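Local coordinates for protein enoyl-CoA hydratase (Thermus thermophilus, PDB 1WZ8) that probably adds water across the double bond of enoyl-CoA thioesters, as a hexameric member of the crotonase family, at residues G54-V58 against N102-P106; G65-G70 against A110-V116; I128-G134 against V186-D192. All blocks are in the same frame, centred on the assembly; numbering follows the deposited sequence.

Interaction 1: residues G54-V58 against N102-P106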
loop_
_atom_site.group_PDB
_atom_site.type_symbol
_atom_site.label_atom_id
_atom_site.label_comp_id
_atom_site.label_asym_id
_atom_site.label_seq_id
_atom_site.Cartn_x
_atom_site.Cartn_y
_atom_site.Cartn_z
ATOM N N GLY A 54 -32.573 -11.863 -8.681
ATOM C CA GLY A 54 -33.010 -11.130 -9.852
ATOM C C GLY A 54 -32.484 -9.716 -9.995
ATOM O O GLY A 54 -32.732 -9.070 -11.010
ATOM N N VAL A 55 -31.769 -9.217 -8.992
ATOM C CA VAL A 55 -31.230 -7.864 -9.088
ATOM C C VAL A 55 -30.006 -7.870 -10.001
ATOM O O VAL A 55 -29.034 -8.582 -9.741
ATOM C CB VAL A 55 -30.810 -7.314 -7.703
ATOM C CG1 VAL A 55 -30.171 -5.935 -7.862
ATOM C CG2 VAL A 55 -32.019 -7.221 -6.790
ATOM N N ARG A 56 -30.061 -7.087 -11.076
ATOM C CA ARG A 56 -28.939 -6.999 -12.005
ATOM C C ARG A 56 -28.320 -5.603 -11.923
ATOM O O ARG A 56 -27.179 -5.392 -12.325
ATOM C CB ARG A 56 -29.396 -7.323 -13.436
ATOM C CG ARG A 56 -29.892 -8.769 -13.596
ATOM C CD ARG A 56 -30.410 -9.070 -15.004
ATOM N NE ARG A 56 -29.345 -9.238 -15.992
ATOM C CZ ARG A 56 -28.652 -10.358 -16.181
ATOM N NH1 ARG A 56 -28.896 -11.441 -15.451
ATOM N NH2 ARG A 56 -27.711 -10.400 -17.116
ATOM N N ALA A 57 -29.087 -4.659 -11.386
ATOM C CA ALA A 57 -28.619 -3.287 -11.207
ATOM C C ALA A 57 -29.528 -2.575 -10.216
ATOM O O ALA A 57 -30.731 -2.839 -10.169
ATOM C CB ALA A 57 -28.616 -2.541 -12.541
ATOM N N VAL A 58 -28.946 -1.690 -9.414
ATOM C CA VAL A 58 -29.706 -0.925 -8.436
ATOM C C VAL A 58 -29.734 0.543 -8.849
ATOM O O VAL A 58 -28.717 1.106 -9.261
ATOM C CB VAL A 58 -29.087 -1.052 -7.028
ATOM C CG1 VAL A 58 -29.747 -0.068 -6.065
ATOM C CG2 VAL A 58 -29.265 -2.480 -6.519
ATOM N N ASN A 102 -19.360 -2.571 -1.902
ATOM C CA ASN A 102 -19.251 -4.016 -1.782
ATOM C C ASN A 102 -20.467 -4.796 -2.272
ATOM O O ASN A 102 -20.466 -6.027 -2.246
ATOM C CB ASN A 102 -18.895 -4.400 -0.343
ATOM C CG ASN A 102 -17.468 -4.014 0.018
ATOM O OD1 ASN A 102 -16.543 -4.228 -0.764
ATOM N ND2 ASN A 102 -17.284 -3.446 1.203
ATOM N N PHE A 103 -21.503 -4.088 -2.718
ATOM C CA PHE A 103 -22.678 -4.764 -3.249
ATOM C C PHE A 103 -22.203 -5.340 -4.582
ATOM O O PHE A 103 -21.501 -4.667 -5.326
ATOM C CB PHE A 103 -23.817 -3.775 -3.480
ATOM C CG PHE A 103 -25.104 -4.432 -3.870
ATOM C CD1 PHE A 103 -25.750 -5.290 -2.986
ATOM C CD2 PHE A 103 -25.647 -4.234 -5.133
ATOM C CE1 PHE A 103 -26.922 -5.947 -3.355
ATOM C CE2 PHE A 103 -26.821 -4.887 -5.515
ATOM C CZ PHE A 103 -27.457 -5.746 -4.626
ATOM N N PRO A 104 -22.577 -6.591 -4.902
ATOM C CA PRO A 104 -22.133 -7.194 -6.166
ATOM C C PRO A 104 -22.627 -6.608 -7.487
ATOM O O PRO A 104 -21.920 -6.683 -8.498
ATOM C CB PRO A 104 -22.526 -8.661 -6.005
ATOM C CG PRO A 104 -23.742 -8.584 -5.126
ATOM C CD PRO A 104 -23.339 -7.561 -4.095
ATOM N N ARG A 105 -23.825 -6.034 -7.495
ATOM C CA ARG A 105 -24.377 -5.472 -8.724
ATOM C C ARG A 105 -24.086 -3.980 -8.877
ATOM O O ARG A 105 -23.878 -3.268 -7.893
ATOM C CB ARG A 105 -25.896 -5.689 -8.772
ATOM C CG ARG A 105 -26.342 -7.065 -8.327
ATOM C CD ARG A 105 -25.599 -8.150 -9.083
ATOM N NE ARG A 105 -25.721 -9.443 -8.420
ATOM C CZ ARG A 105 -24.986 -10.506 -8.728
ATOM N NH1 ARG A 105 -24.078 -10.426 -9.693
ATOM N NH2 ARG A 105 -25.147 -11.641 -8.061
ATOM N N PRO A 106 -24.053 -3.494 -10.126
ATOM C CA PRO A 106 -23.791 -2.077 -10.387
ATOM C C PRO A 106 -24.889 -1.228 -9.766
ATOM O O PRO A 106 -26.060 -1.610 -9.785
ATOM C CB PRO A 106 -23.804 -1.997 -11.913
ATOM C CG PRO A 106 -23.299 -3.356 -12.318
ATOM C CD PRO A 106 -24.069 -4.265 -11.381
HETATM O O HOH W 1 -28.588 -10.501 -7.807
#
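This contact lies at the start of two neighbouring parallel strands of the crotonase core sheet, 57-62 and 107-111: Val58 meets Pro106. Val58 N donates to Pro106 O at 2.9 Å, and the bond is nearly straight (169°). The same oxygen takes a CA-H...O contact from Ala57 CA at 3.4 Å. Beside this bond lies an apolar cluster. Val58 CG2 approaches the Phe103 ring obliquely, 3.6 Å from CE2, and the two side chains cross at about a right angle. Val55 CG1 comes in at the edge of the ring, near its plane, 4.2 Å from CE2. Trp46 of helix 36-49 packs edge-to-face on Phe103. Further out, chi1 of Arg105 (-43°) sets CG beside its backbone N and against Val55 O, at 3.4 Å. Its guanidinium has Pro104 CB over the centre of one face. Water 1 donates to Val55 O and takes a weak bond from Arg105 NE. Arg56 O meets Pro106 CD at 3.4 Å. Between these segments there is one direct backbone bond; Val58 also has a backbone bond with Val108 of the neighbouring strand. Apolar packing and a water bridge that is weak on the Arg105 side complete the contact.

Interaction 2: residues G65-G70 against A110-V116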
loop_
_atom_site.group_PDB
_atom_site.type_symbol
_atom_site.label_atom_id
_atom_site.label_comp_id
_atom_site.label_asym_id
_atom_site.label_seq_id
_atom_site.Cartn_x
_atom_site.Cartn_y
_atom_site.Cartn_z
ATOM N N GLY A 65 -38.282 14.442 -6.395
ATOM C CA GLY A 65 -37.394 15.039 -7.379
ATOM C C GLY A 65 -36.132 15.670 -6.818
ATOM O O GLY A 65 -35.600 16.624 -7.388
ATOM N N VAL A 66 -35.650 15.148 -5.697
ATOM C CA VAL A 66 -34.436 15.666 -5.081
ATOM C C VAL A 66 -33.718 14.494 -4.435
ATOM O O VAL A 66 -34.364 13.605 -3.882
ATOM C CB VAL A 66 -34.755 16.735 -4.005
ATOM C CG1 VAL A 66 -35.570 16.122 -2.879
ATOM C CG2 VAL A 66 -33.467 17.336 -3.468
ATOM N N PHE A 67 -32.391 14.477 -4.516
ATOM C CA PHE A 67 -31.639 13.377 -3.928
ATOM C C PHE A 67 -31.589 13.548 -2.413
ATOM O O PHE A 67 -32.486 13.076 -1.716
ATOM C CB PHE A 67 -30.229 13.303 -4.520
ATOM C CG PHE A 67 -29.593 11.945 -4.395
ATOM C CD1 PHE A 67 -28.498 11.744 -3.559
ATOM C CD2 PHE A 67 -30.091 10.864 -5.116
ATOM C CE1 PHE A 67 -27.906 10.487 -3.440
ATOM C CE2 PHE A 67 -29.506 9.598 -5.007
ATOM C CZ PHE A 67 -28.411 9.414 -4.165
ATOM N N SER A 68 -30.568 14.221 -1.890
ATOM C CA SER A 68 -30.495 14.410 -0.442
ATOM C C SER A 68 -29.551 15.507 0.029
ATOM O O SER A 68 -28.428 15.633 -0.459
ATOM C CB SER A 68 -30.104 13.099 0.248
ATOM O OG SER A 68 -29.985 13.289 1.655
ATOM N N ALA A 69 -30.018 16.293 0.996
ATOM C CA ALA A 69 -29.225 17.375 1.567
ATOM C C ALA A 69 -28.301 16.835 2.662
ATOM O O ALA A 69 -27.544 17.589 3.276
ATOM C CB ALA A 69 -30.149 18.456 2.140
ATOM N N GLY A 70 -28.372 15.529 2.904
ATOM C CA GLY A 70 -27.530 14.917 3.919
ATOM C C GLY A 70 -28.212 14.686 5.259
ATOM O O GLY A 70 -29.440 14.700 5.351
ATOM N N ALA A 110 -29.513 8.589 -9.436
ATOM C CA ALA A 110 -30.149 9.657 -10.207
ATOM C C ALA A 110 -30.094 10.851 -9.265
ATOM O O ALA A 110 -31.005 11.071 -8.469
ATOM C CB ALA A 110 -31.596 9.293 -10.530
ATOM N N VAL A 111 -29.012 11.614 -9.359
ATOM C CA VAL A 111 -28.797 12.755 -8.475
ATOM C C VAL A 111 -29.507 14.018 -8.949
ATOM O O VAL A 111 -28.981 14.782 -9.755
ATOM C CB VAL A 111 -27.291 13.022 -8.327
ATOM C CG1 VAL A 111 -27.031 13.920 -7.133
ATOM C CG2 VAL A 111 -26.551 11.693 -8.179
ATOM N N GLU A 112 -30.703 14.231 -8.413
ATOM C CA GLU A 112 -31.526 15.376 -8.771
ATOM C C GLU A 112 -31.403 16.553 -7.812
ATOM O O GLU A 112 -31.495 16.387 -6.597
ATOM C CB GLU A 112 -32.998 14.955 -8.835
ATOM C CG GLU A 112 -33.311 13.871 -9.849
ATOM C CD GLU A 112 -34.731 13.351 -9.713
ATOM O OE1 GLU A 112 -35.037 12.712 -8.683
ATOM O OE2 GLU A 112 -35.544 13.588 -10.632
ATOM N N LYS A 113 -31.188 17.736 -8.383
ATOM C CA LYS A 113 -31.107 18.994 -7.642
ATOM C C LYS A 113 -30.065 19.198 -6.553
ATOM O O LYS A 113 -29.331 20.184 -6.586
ATOM C CB LYS A 113 -32.476 19.326 -7.042
ATOM C CG LYS A 113 -33.588 19.462 -8.065
ATOM C CD LYS A 113 -34.870 19.940 -7.409
ATOM C CE LYS A 113 -36.008 19.995 -8.419
ATOM N NZ LYS A 113 -36.250 18.653 -9.018
ATOM N N VAL A 114 -30.015 18.300 -5.572
ATOM C CA VAL A 114 -29.071 18.461 -4.478
ATOM C C VAL A 114 -28.475 17.159 -3.940
ATOM O O VAL A 114 -29.158 16.145 -3.824
ATOM C CB VAL A 114 -29.735 19.188 -3.281
ATOM C CG1 VAL A 114 -28.696 19.489 -2.215
ATOM C CG2 VAL A 114 -30.415 20.474 -3.744
ATOM N N ALA A 115 -27.191 17.224 -3.601
ATOM C CA ALA A 115 -26.456 16.104 -3.025
ATOM C C ALA A 115 -25.404 16.750 -2.136
ATOM O O ALA A 115 -24.401 17.264 -2.622
ATOM C CB ALA A 115 -25.792 15.266 -4.120
ATOM N N VAL A 116 -25.650 16.726 -0.828
ATOM C CA VAL A 116 -24.750 17.328 0.145
ATOM C C VAL A 116 -24.486 16.352 1.296
ATOM O O VAL A 116 -25.348 15.540 1.641
ATOM C CB VAL A 116 -25.364 18.631 0.734
ATOM C CG1 VAL A 116 -24.426 19.232 1.770
ATOM C CG2 VAL A 116 -25.649 19.636 -0.382
HETATM O O HOH W 2 -37.443 12.022 -7.491
#
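Lys113 runs extended as far as CE, and only its last torsion (chi4 59°) turns NZ back, where it donates a hydrogen bond to Gly65 O, 2.7 Å from NZ. The first torsion of Phe67 (chi1 -157°) swings the ring away from its own N and toward strand 107-111, with CD2 3.5 Å from Ala110 O. Its CB packs on Val111 CG1, and Phe26 meets the ring edge-to-face. Three backbone hydrogen bonds join the two segments, with a single bridge between Ser68 and Ala115. Phe67 N donates to Glu112 O at 3.0 Å. Val114 N also donates to Glu112 O, closing a gamma turn over Lys113. Ser68 N then binds Val114 O at 3.1 Å, and Val116 N binds Ser68 O at 3.0 Å. Ser68 OG accepts from Gly70 N in an ST turn and also bonds Asn32 O. At the other end, Glu112 OE1 forms a salt bridge with Arg61 and accepts from water 2, which is weakly held by Gly65 N. Trimming Glu112 to an alanine removes the carboxylate and would probably leave Arg61 without its ionic mate and water 2 less firmly placed. In crotonases the oxyanion-hole N-H groups come from just after the equivalents of these segments, the second at a helix start; the same is probable here. Backbone bonds hold the middle, and the charged groups gather at the Gly65 end.

Interaction 3: residues I128-G134 against V186-D192; sequences IAVVGKG and VALAVED
Val131 N donates to Leu188 O at 2.9 Å in a straight bond (179°). Val131 O is satisfied in turn by Val190 N, also at 2.9 Å. Lys133 N continues the pattern to Val190 O at 2.8 Å. Gly132 N turns to Thr135 OG1 instead. At the other end the direct ladder stops. Ala129 N and Ala187 N both donate to water 3, which accepts from both and links the two backbones. Ala187 O accepts from Lys164 NZ of the second subunit. The two strands, 128-132 and 188-190, run parallel with axes at 31°, and 188-190 is the outermost strand of the core crotonase sheet within the chain. Val130 and Leu188 lie on the face covered by helix 195-207. Val131 and Ala189 lie on the other face, where Val186 and Ala189 also touch helix 177-183. There Val131 and Val186 reach tip to tip, CG2 to CG2 at 3.8 Å. Val130 CG1 and Val190 CG2 also pack together. Past the strands, Asp192 OD2 takes Gly134 N at 2.9 Å on its syn lone pair. Lys133 N lies 3.1 Å from Asp192 OD2, but the angle is too poor for a bond. The turn at chi4 of Lys133 (-54°) carries NZ back toward Ala189 O, to which it makes a weak bond at 3.4 Å; NZ makes a firmer one to water 4. That water also lies against Ala189 O, at a distance short enough to be doubtful. Lys133 CE passes beside Glu191 OE2, yet NZ stays 4.8 Å from OE2; any attraction between these opposite charges is probably long-range, as the charged atoms are not in contact.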
loop_
_atom_site.group_PDB
_atom_site.type_symbol
_atom_site.label_atom_id
_atom_site.label_comp_id
_atom_site.label_asym_id
_atom_site.label_seq_id
_atom_site.Cartn_x
_atom_site.Cartn_y
_atom_site.Cartn_z
ATOM N N ILE A 128 -22.154 4.592 -10.911
ATOM C CA ILE A 128 -22.387 5.608 -11.923
ATOM C C ILE A 128 -23.407 6.600 -11.390
ATOM O O ILE A 128 -24.476 6.212 -10.922
ATOM C CB ILE A 128 -22.923 4.986 -13.230
ATOM C CG1 ILE A 128 -21.869 4.047 -13.828
ATOM C CG2 ILE A 128 -23.275 6.090 -14.224
ATOM C CD1 ILE A 128 -22.300 3.357 -15.104
ATOM N N ALA A 129 -23.060 7.879 -11.435
ATOM C CA ALA A 129 -23.972 8.912 -10.981
ATOM C C ALA A 129 -24.317 9.780 -12.169
ATOM O O ALA A 129 -23.440 10.168 -12.939
ATOM C CB ALA A 129 -23.323 9.761 -9.887
ATOM N N VAL A 130 -25.604 10.055 -12.330
ATOM C CA VAL A 130 -26.067 10.916 -13.402
ATOM C C VAL A 130 -26.583 12.153 -12.691
ATOM O O VAL A 130 -27.468 12.054 -11.838
ATOM C CB VAL A 130 -27.227 10.274 -14.197
ATOM C CG1 VAL A 130 -27.690 11.223 -15.299
ATOM C CG2 VAL A 130 -26.780 8.948 -14.794
ATOM N N VAL A 131 -26.019 13.311 -13.015
ATOM C CA VAL A 131 -26.458 14.546 -12.382
ATOM C C VAL A 131 -27.040 15.500 -13.406
ATOM O O VAL A 131 -26.905 15.294 -14.618
ATOM C CB VAL A 131 -25.292 15.277 -11.663
ATOM C CG1 VAL A 131 -24.623 14.345 -10.674
ATOM C CG2 VAL A 131 -24.278 15.798 -12.684
ATOM N N GLY A 132 -27.700 16.537 -12.907
ATOM C CA GLY A 132 -28.257 17.540 -13.792
ATOM C C GLY A 132 -27.196 18.611 -13.948
ATOM O O GLY A 132 -26.349 18.775 -13.073
ATOM N N LYS A 133 -27.212 19.329 -15.062
ATOM C CA LYS A 133 -26.230 20.383 -15.272
ATOM C C LYS A 133 -26.281 21.392 -14.123
ATOM O O LYS A 133 -25.253 21.954 -13.732
ATOM C CB LYS A 133 -26.498 21.096 -16.594
ATOM C CG LYS A 133 -26.311 20.200 -17.805
ATOM C CD LYS A 133 -26.441 20.972 -19.104
ATOM C CE LYS A 133 -26.197 20.055 -20.285
ATOM N NZ LYS A 133 -24.896 19.352 -20.141
ATOM N N GLY A 134 -27.478 21.600 -13.579
ATOM C CA GLY A 134 -27.649 22.549 -12.492
ATOM C C GLY A 134 -27.692 21.972 -11.089
ATOM O O GLY A 134 -27.932 22.697 -10.121
ATOM N N VAL A 186 -18.295 12.892 -11.512
ATOM C CA VAL A 186 -19.423 12.059 -11.910
ATOM C C VAL A 186 -19.325 11.745 -13.398
ATOM O O VAL A 186 -18.645 12.458 -14.141
ATOM C CB VAL A 186 -20.771 12.755 -11.632
ATOM C CG1 VAL A 186 -20.916 13.012 -10.138
ATOM C CG2 VAL A 186 -20.860 14.064 -12.416
ATOM N N ALA A 187 -20.023 10.700 -13.832
ATOM C CA ALA A 187 -19.968 10.267 -15.228
ATOM C C ALA A 187 -20.713 11.122 -16.243
ATOM O O ALA A 187 -20.183 11.418 -17.323
ATOM C CB ALA A 187 -20.456 8.821 -15.336
ATOM N N LEU A 188 -21.940 11.503 -15.915
ATOM C CA LEU A 188 -22.745 12.279 -16.843
ATOM C C LEU A 188 -23.486 13.426 -16.199
ATOM O O LEU A 188 -23.892 13.345 -15.043
ATOM C CB LEU A 188 -23.777 11.380 -17.519
ATOM C CG LEU A 188 -23.322 10.180 -18.349
ATOM C CD1 LEU A 188 -24.519 9.270 -18.574
ATOM C CD2 LEU A 188 -22.719 10.643 -19.678
ATOM N N ALA A 189 -23.659 14.495 -16.970
ATOM C CA ALA A 189 -24.401 15.669 -16.527
ATOM C C ALA A 189 -25.351 15.955 -17.677
ATOM O O ALA A 189 -24.904 16.277 -18.775
ATOM C CB ALA A 189 -23.469 16.853 -16.308
ATOM N N VAL A 190 -26.652 15.816 -17.431
ATOM C CA VAL A 190 -27.667 16.048 -18.462
ATOM C C VAL A 190 -28.612 17.175 -18.053
ATOM O O VAL A 190 -28.484 17.734 -16.966
ATOM C CB VAL A 190 -28.508 14.779 -18.697
ATOM C CG1 VAL A 190 -27.610 13.632 -19.154
ATOM C CG2 VAL A 190 -29.238 14.400 -17.409
ATOM N N GLU A 191 -29.564 17.511 -18.924
ATOM C CA GLU A 191 -30.516 18.563 -18.589
ATOM C C GLU A 191 -31.213 18.108 -17.317
ATOM O O GLU A 191 -31.594 16.945 -17.194
ATOM C CB GLU A 191 -31.535 18.762 -19.715
ATOM C CG GLU A 191 -30.938 19.229 -21.043
ATOM C CD GLU A 191 -30.200 20.556 -20.936
ATOM O OE1 GLU A 191 -30.630 21.419 -20.141
ATOM O OE2 GLU A 191 -29.194 20.742 -21.661
ATOM N N ASP A 192 -31.364 19.020 -16.365
ATOM C CA ASP A 192 -31.984 18.694 -15.082
ATOM C C ASP A 192 -33.218 17.804 -15.173
ATOM O O ASP A 192 -33.385 16.876 -14.380
ATOM C CB ASP A 192 -32.338 19.978 -14.337
ATOM C CG ASP A 192 -31.115 20.814 -14.001
ATOM O OD1 ASP A 192 -31.297 21.905 -13.428
ATOM O OD2 ASP A 192 -29.982 20.386 -14.304
HETATM O O HOH W 3 -20.331 8.599 -12.074
HETATM O O HOH W 4 -25.594 16.768 -21.170
#

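How the interactions relate
From the N terminus the chain passes 54-58, which runs into strand 57-62, and then 65-70 in the loop after it. After helices 73-81 and 83-102 it returns. Segment 102-106 closes interaction 1, and 110-116 closes interaction 2. These two loops cross, since their segments alternate. Interaction 1 lies where strands 57-62 and 107-111 begin, and interaction 2 takes in the end of strand 107-111 and the chain beyond strand 57-62; the centres are about 21 Å apart. Interaction 3 opens only afterwards, at 128-134, and closes at 186-192 after a largely helical excursion. It adds the edge strand to the same sheet. Interactions 2 and 3 touch: Val111 N lies 3.0 Å from Val130 O, a probable hydrogen bond.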